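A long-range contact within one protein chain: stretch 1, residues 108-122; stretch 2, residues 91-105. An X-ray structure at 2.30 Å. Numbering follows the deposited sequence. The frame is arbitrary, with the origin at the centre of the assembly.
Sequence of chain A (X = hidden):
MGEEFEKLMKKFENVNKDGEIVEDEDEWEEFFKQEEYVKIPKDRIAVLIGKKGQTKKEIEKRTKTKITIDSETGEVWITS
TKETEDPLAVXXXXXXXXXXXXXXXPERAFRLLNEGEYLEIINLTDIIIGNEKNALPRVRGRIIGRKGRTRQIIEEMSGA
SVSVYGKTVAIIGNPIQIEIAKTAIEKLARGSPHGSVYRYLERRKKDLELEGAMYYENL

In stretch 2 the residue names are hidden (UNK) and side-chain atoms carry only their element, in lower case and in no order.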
# COMPACT_ATOMS: atom_id res chain seq x y z
N ARG A 108 -3.97 2.87 -7.92
CA ARG A 108 -3.87 1.59 -7.19
C ARG A 108 -4.21 1.72 -5.71
O ARG A 108 -4.95 0.89 -5.20
CB ARG A 108 -2.49 0.96 -7.40
CG ARG A 108 -2.29 0.46 -8.89
CD ARG A 108 -1.71 -0.95 -8.94
NE ARG A 108 -0.45 -1.14 -8.20
CZ ARG A 108 0.00 -2.33 -7.79
NH1 ARG A 108 1.17 -2.44 -7.15
NH2 ARG A 108 -0.70 -3.43 -8.04
N ALA A 109 -3.70 2.77 -5.03
CA ALA A 109 -4.13 3.11 -3.64
C ALA A 109 -5.65 3.32 -3.47
O ALA A 109 -6.22 2.95 -2.42
CB ALA A 109 -3.40 4.32 -3.13
N PHE A 110 -6.32 3.91 -4.47
CA PHE A 110 -7.79 4.12 -4.41
C PHE A 110 -8.61 2.84 -4.29
O PHE A 110 -9.80 2.89 -3.93
CB PHE A 110 -8.31 4.92 -5.60
CG PHE A 110 -8.11 6.40 -5.51
CD1 PHE A 110 -8.42 7.10 -4.35
CD2 PHE A 110 -7.66 7.11 -6.62
CE1 PHE A 110 -8.23 8.47 -4.27
CE2 PHE A 110 -7.47 8.51 -6.56
CZ PHE A 110 -7.76 9.18 -5.39
N ARG A 111 -8.02 1.70 -4.58
CA ARG A 111 -8.60 0.40 -4.17
C ARG A 111 -9.10 0.41 -2.71
O ARG A 111 -10.15 -0.15 -2.40
CB ARG A 111 -7.61 -0.75 -4.36
CG ARG A 111 -8.25 -2.16 -4.21
CD ARG A 111 -7.22 -3.27 -4.26
NE ARG A 111 -7.87 -4.51 -3.85
CZ ARG A 111 -7.52 -5.74 -4.23
NH1 ARG A 111 -8.25 -6.74 -3.78
NH2 ARG A 111 -6.47 -5.97 -5.06
N LEU A 112 -8.36 1.08 -1.83
CA LEU A 112 -8.64 1.11 -0.41
C LEU A 112 -10.00 1.74 -0.08
O LEU A 112 -10.50 1.55 1.03
CB LEU A 112 -7.55 1.84 0.35
CG LEU A 112 -6.27 1.05 0.57
CD1 LEU A 112 -5.17 2.06 0.83
CD2 LEU A 112 -6.46 0.12 1.74
N LEU A 113 -10.60 2.48 -1.03
CA LEU A 113 -11.95 3.04 -0.86
C LEU A 113 -13.02 1.97 -0.83
O LEU A 113 -14.10 2.22 -0.34
CB LEU A 113 -12.26 4.04 -1.98
CG LEU A 113 -11.42 5.32 -2.01
CD1 LEU A 113 -11.68 6.10 -3.27
CD2 LEU A 113 -11.77 6.13 -0.80
N ASN A 114 -12.72 0.78 -1.37
CA ASN A 114 -13.68 -0.32 -1.39
C ASN A 114 -13.84 -0.88 0.02
O ASN A 114 -12.86 -1.03 0.77
CB ASN A 114 -13.26 -1.47 -2.34
CG ASN A 114 -13.06 -1.03 -3.80
OD1 ASN A 114 -12.28 -1.66 -4.55
ND2 ASN A 114 -13.75 0.01 -4.21
N GLU A 115 -15.08 -1.19 0.39
CA GLU A 115 -15.33 -1.75 1.72
C GLU A 115 -14.74 -3.17 1.87
O GLU A 115 -14.65 -3.95 0.89
CB GLU A 115 -16.83 -1.65 2.09
CG GLU A 115 -17.29 -0.23 2.64
CD GLU A 115 -17.49 0.86 1.56
OE1 GLU A 115 -17.09 0.68 0.38
OE2 GLU A 115 -18.03 1.94 1.89
N GLY A 116 -14.29 -3.48 3.08
CA GLY A 116 -13.56 -4.71 3.36
C GLY A 116 -12.12 -4.68 2.88
O GLY A 116 -11.42 -5.66 3.01
N GLU A 117 -11.67 -3.58 2.30
CA GLU A 117 -10.28 -3.54 1.81
C GLU A 117 -9.41 -2.83 2.84
O GLU A 117 -9.82 -1.80 3.40
CB GLU A 117 -10.19 -2.86 0.44
CG GLU A 117 -9.36 -3.62 -0.55
CD GLU A 117 -10.15 -4.56 -1.41
OE1 GLU A 117 -11.32 -4.84 -1.18
OE2 GLU A 117 -9.57 -5.06 -2.36
N TYR A 118 -8.23 -3.39 3.09
CA TYR A 118 -7.31 -2.91 4.11
C TYR A 118 -5.91 -2.79 3.52
O TYR A 118 -5.62 -3.35 2.46
CB TYR A 118 -7.25 -3.88 5.30
CG TYR A 118 -8.57 -4.06 6.04
CD1 TYR A 118 -8.83 -3.39 7.24
CD2 TYR A 118 -9.56 -4.88 5.53
CE1 TYR A 118 -10.05 -3.55 7.91
CE2 TYR A 118 -10.78 -5.05 6.19
CZ TYR A 118 -11.02 -4.38 7.36
OH TYR A 118 -12.23 -4.58 8.01
N LEU A 119 -5.06 -2.07 4.24
CA LEU A 119 -3.69 -1.84 3.89
C LEU A 119 -2.87 -2.54 4.94
O LEU A 119 -3.20 -2.44 6.11
CB LEU A 119 -3.38 -0.33 3.90
CG LEU A 119 -1.93 0.04 3.71
CD1 LEU A 119 -1.33 -0.44 2.36
CD2 LEU A 119 -1.75 1.58 3.92
N GLU A 120 -1.82 -3.24 4.53
CA GLU A 120 -0.87 -3.81 5.46
C GLU A 120 0.54 -3.50 4.98
O GLU A 120 0.89 -3.83 3.87
CB GLU A 120 -1.08 -5.34 5.66
CG GLU A 120 0.15 -6.05 6.31
CD GLU A 120 -0.16 -7.20 7.26
OE1 GLU A 120 0.71 -7.53 8.10
OE2 GLU A 120 -1.26 -7.80 7.20
N ILE A 121 1.33 -2.84 5.82
CA ILE A 121 2.74 -2.56 5.53
C ILE A 121 3.68 -3.46 6.34
O ILE A 121 3.62 -3.53 7.56
CB ILE A 121 3.16 -1.11 5.85
CG1 ILE A 121 2.09 -0.08 5.48
CG2 ILE A 121 4.52 -0.78 5.21
CD1 ILE A 121 1.84 0.06 4.05
N ILE A 122 4.57 -4.13 5.62
CA ILE A 122 5.53 -5.06 6.20
C ILE A 122 6.94 -4.49 6.05
O ILE A 122 7.34 -4.14 4.94
CB ILE A 122 5.44 -6.44 5.47
CG1 ILE A 122 4.09 -7.12 5.72
CG2 ILE A 122 6.55 -7.37 5.91
CD1 ILE A 122 3.70 -7.18 7.21
N UNK A 91 -9.78 7.26 8.18
CA UNK A 91 -8.81 6.12 8.18
C UNK A 91 -8.48 5.69 6.76
O UNK A 91 -7.36 5.38 6.47
c UNK A 91 -11.59 3.44 10.89
c UNK A 91 -12.56 3.74 13.14
c UNK A 91 -10.81 5.20 12.40
c UNK A 91 -9.33 4.89 8.98
c UNK A 91 -11.72 4.81 13.42
c UNK A 91 -9.76 5.22 10.36
c UNK A 91 -10.75 4.54 11.14
c UNK A 91 -12.50 3.06 11.89
n UNK A 91 -9.89 6.21 12.38
c UNK A 91 -9.26 6.23 11.16
N UNK A 92 -9.48 5.71 5.88
CA UNK A 92 -9.30 5.30 4.51
C UNK A 92 -8.49 6.30 3.72
O UNK A 92 -7.63 5.91 2.91
n UNK A 92 -12.12 0.91 3.33
c UNK A 92 -13.14 2.00 3.50
c UNK A 92 -11.25 3.60 4.14
c UNK A 92 -12.58 3.41 3.38
c UNK A 92 -10.68 5.04 3.86
N UNK A 93 -8.76 7.59 3.92
CA UNK A 93 -7.90 8.62 3.33
C UNK A 93 -6.47 8.50 3.86
O UNK A 93 -5.53 8.64 3.10
c UNK A 93 -8.46 10.04 3.58
N UNK A 94 -6.31 8.23 5.16
CA UNK A 94 -4.98 8.10 5.72
C UNK A 94 -4.22 6.93 5.08
O UNK A 94 -3.03 7.03 4.75
n UNK A 94 -5.52 5.35 10.92
n UNK A 94 -4.51 5.43 8.86
n UNK A 94 -5.87 3.64 9.45
c UNK A 94 -5.08 7.90 7.24
c UNK A 94 -3.84 6.68 9.11
c UNK A 94 -5.30 4.81 9.75
c UNK A 94 -3.71 7.52 7.87
N UNK A 95 -4.93 5.81 4.92
CA UNK A 95 -4.37 4.59 4.38
C UNK A 95 -4.02 4.76 2.90
O UNK A 95 -3.04 4.22 2.45
o UNK A 95 -6.28 2.17 6.36
c UNK A 95 -5.41 3.01 6.05
c UNK A 95 -5.34 3.43 4.60
o UNK A 95 -4.61 3.48 6.90
N UNK A 96 -4.80 5.54 2.17
CA UNK A 96 -4.48 5.87 0.79
C UNK A 96 -3.19 6.67 0.69
O UNK A 96 -2.32 6.36 -0.14
c UNK A 96 -8.13 6.53 -0.41
c UNK A 96 -5.16 7.32 -1.22
c UNK A 96 -6.82 5.75 -0.10
c UNK A 96 -5.63 6.67 0.11
N UNK A 97 -3.09 7.72 1.52
CA UNK A 97 -1.84 8.47 1.72
C UNK A 97 -0.63 7.57 2.04
O UNK A 97 0.45 7.70 1.40
c UNK A 97 -3.05 10.55 2.49
c UNK A 97 -1.98 9.51 2.87
c UNK A 97 -0.65 10.18 3.19
N UNK A 98 -0.80 6.72 3.05
CA UNK A 98 0.23 5.71 3.41
C UNK A 98 0.60 4.74 2.27
O UNK A 98 1.77 4.41 2.11
c UNK A 98 -0.23 5.57 5.96
c UNK A 98 1.24 5.98 6.34
c UNK A 98 -0.84 4.59 6.96
c UNK A 98 -0.21 4.87 4.62
N UNK A 99 -0.42 4.27 1.54
CA UNK A 99 -0.24 3.39 0.39
C UNK A 99 0.58 4.08 -0.74
O UNK A 99 1.52 3.49 -1.26
c UNK A 99 -1.62 2.91 -0.15
N UNK A 100 0.20 5.31 -1.11
CA UNK A 100 1.00 6.13 -2.02
C UNK A 100 2.45 6.33 -1.50
O UNK A 100 3.41 6.15 -2.23
c UNK A 100 -1.08 7.27 -2.93
c UNK A 100 0.30 7.51 -2.28
c UNK A 100 -1.97 8.54 -3.00
c UNK A 100 1.19 8.45 -3.19
N UNK A 101 2.59 6.67 -0.24
CA UNK A 101 3.88 6.81 0.37
C UNK A 101 4.73 5.57 0.31
O UNK A 101 5.96 5.69 0.20
N UNK A 102 4.11 4.40 0.38
CA UNK A 102 4.83 3.12 0.30
C UNK A 102 4.93 2.55 -1.14
O UNK A 102 5.08 1.33 -1.36
n UNK A 102 6.72 3.31 3.03
c UNK A 102 8.02 3.27 2.74
n UNK A 102 8.63 2.12 2.43
c UNK A 102 4.17 2.12 1.25
n UNK A 102 8.72 4.39 2.74
c UNK A 102 5.85 2.16 3.10
c UNK A 102 4.39 2.44 2.72
N UNK A 103 4.76 3.43 -2.11
CA UNK A 103 5.03 3.06 -3.48
C UNK A 103 3.88 2.68 -4.39
O UNK A 103 4.13 2.45 -5.56
N UNK A 104 2.64 2.63 -3.88
CA UNK A 104 1.47 2.44 -4.77
C UNK A 104 1.21 3.72 -5.58
O UNK A 104 1.30 4.82 -5.03
c UNK A 104 0.19 -1.06 -1.75
c UNK A 104 0.12 0.61 -3.54
c UNK A 104 -0.09 -0.41 -4.45
c UNK A 104 0.18 2.07 -3.98
c UNK A 104 0.28 0.27 -2.19
c UNK A 104 -0.14 -1.74 -4.06
c UNK A 104 0.01 -2.08 -2.69
N UNK A 105 0.87 3.59 -6.86
CA UNK A 105 0.32 4.73 -7.59
C UNK A 105 -0.97 5.11 -6.92
O UNK A 105 -1.55 4.27 -6.21
c UNK A 105 0.05 4.41 -9.08
o UNK A 105 -1.14 3.63 -9.23
O HOH W 1 1.47 0.83 -8.25

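Position 91 carries one carbon followed by fused five- and six-membered rings holding eight carbons and one nitrogen, out of reach of stretch 1; this is Trp 91. At position 92, four carbons in a row end in a nitrogen, which lies 2.9 Å from Leu 112 O and 3.3 Å from Asn 114 O and donates a hydrogen bond to each. The residue is Lys 92, whose extended chain (chi2 and chi3 both t) carries NZ to the carbonyls. Position 93 has a single carbon facing away, Ala 93.

At position 94, three carbons lead to a nitrogen and then a carbon bearing two more nitrogens, with no contact to stretch 1: Arg 94. Position 95 has two carbons, the second carrying two oxygens; its CB lies 4.1 Å from Leu 119 CD2. This is Asp 95, and its OD1 forms a salt bridge with Arg 94 NE at 2.8 Å. Position 96 has four carbons forked at the first, with one arm two carbons long. The end of that arm lies 3.7 Å from Leu 113 CD2 and 4.0 Å from Phe 110 CD1, and the short arm is 4.0 Å from Ala 109 CB; this is Ile 96.

Position 97 has one carbon carrying two others and points away: Val 97. Four carbons forked at the second mark position 98, where CB packs 3.7 Å from Leu 119 CD2; it is Leu 98. The lone carbon at position 99 sits 3.7 Å from Ala 109 CB and 3.8 Å from Leu 112 CD1, identifying Ala 99. At position 100, four carbons again fork at the first, with one arm two carbons long; the inner carbon of that arm lies 3.8 Å from Ala 109 CB. This is Ile 100.

No side-chain atoms exist at position 101, Gly 101. At position 102, three carbons lead to a nitrogen and a carbon with two more nitrogens, and the second side-chain carbon lies 3.7 Å from Ile 121 CD1; this is Arg 102. Position 103 is also bare, and its positive phi suits Gly 103. Position 104 has one carbon and a six-carbon ring, one ring carbon lying 3.4 Å from Arg 108 NH1, over one face of the guanidinium: Phe 104. At position 105, one carbon bears one oxygen, which caps the following helix by accepting from Arg 108 N at 3.2 Å; it is Ser 105.

The contact thus joins an apolar centre to polar ends. Ala 109, Leu 112 and Leu 119 pack against the helix, Lys 92 NZ ties down the carbonyls of Leu 112, in the 3-10 segment, and Asn 114, in the turn that follows, and Ala 109 N donates to Ser 105 O at 2.9 Å.

Stretch 2, residues 91-105: WKARDIVLAIGRGFS
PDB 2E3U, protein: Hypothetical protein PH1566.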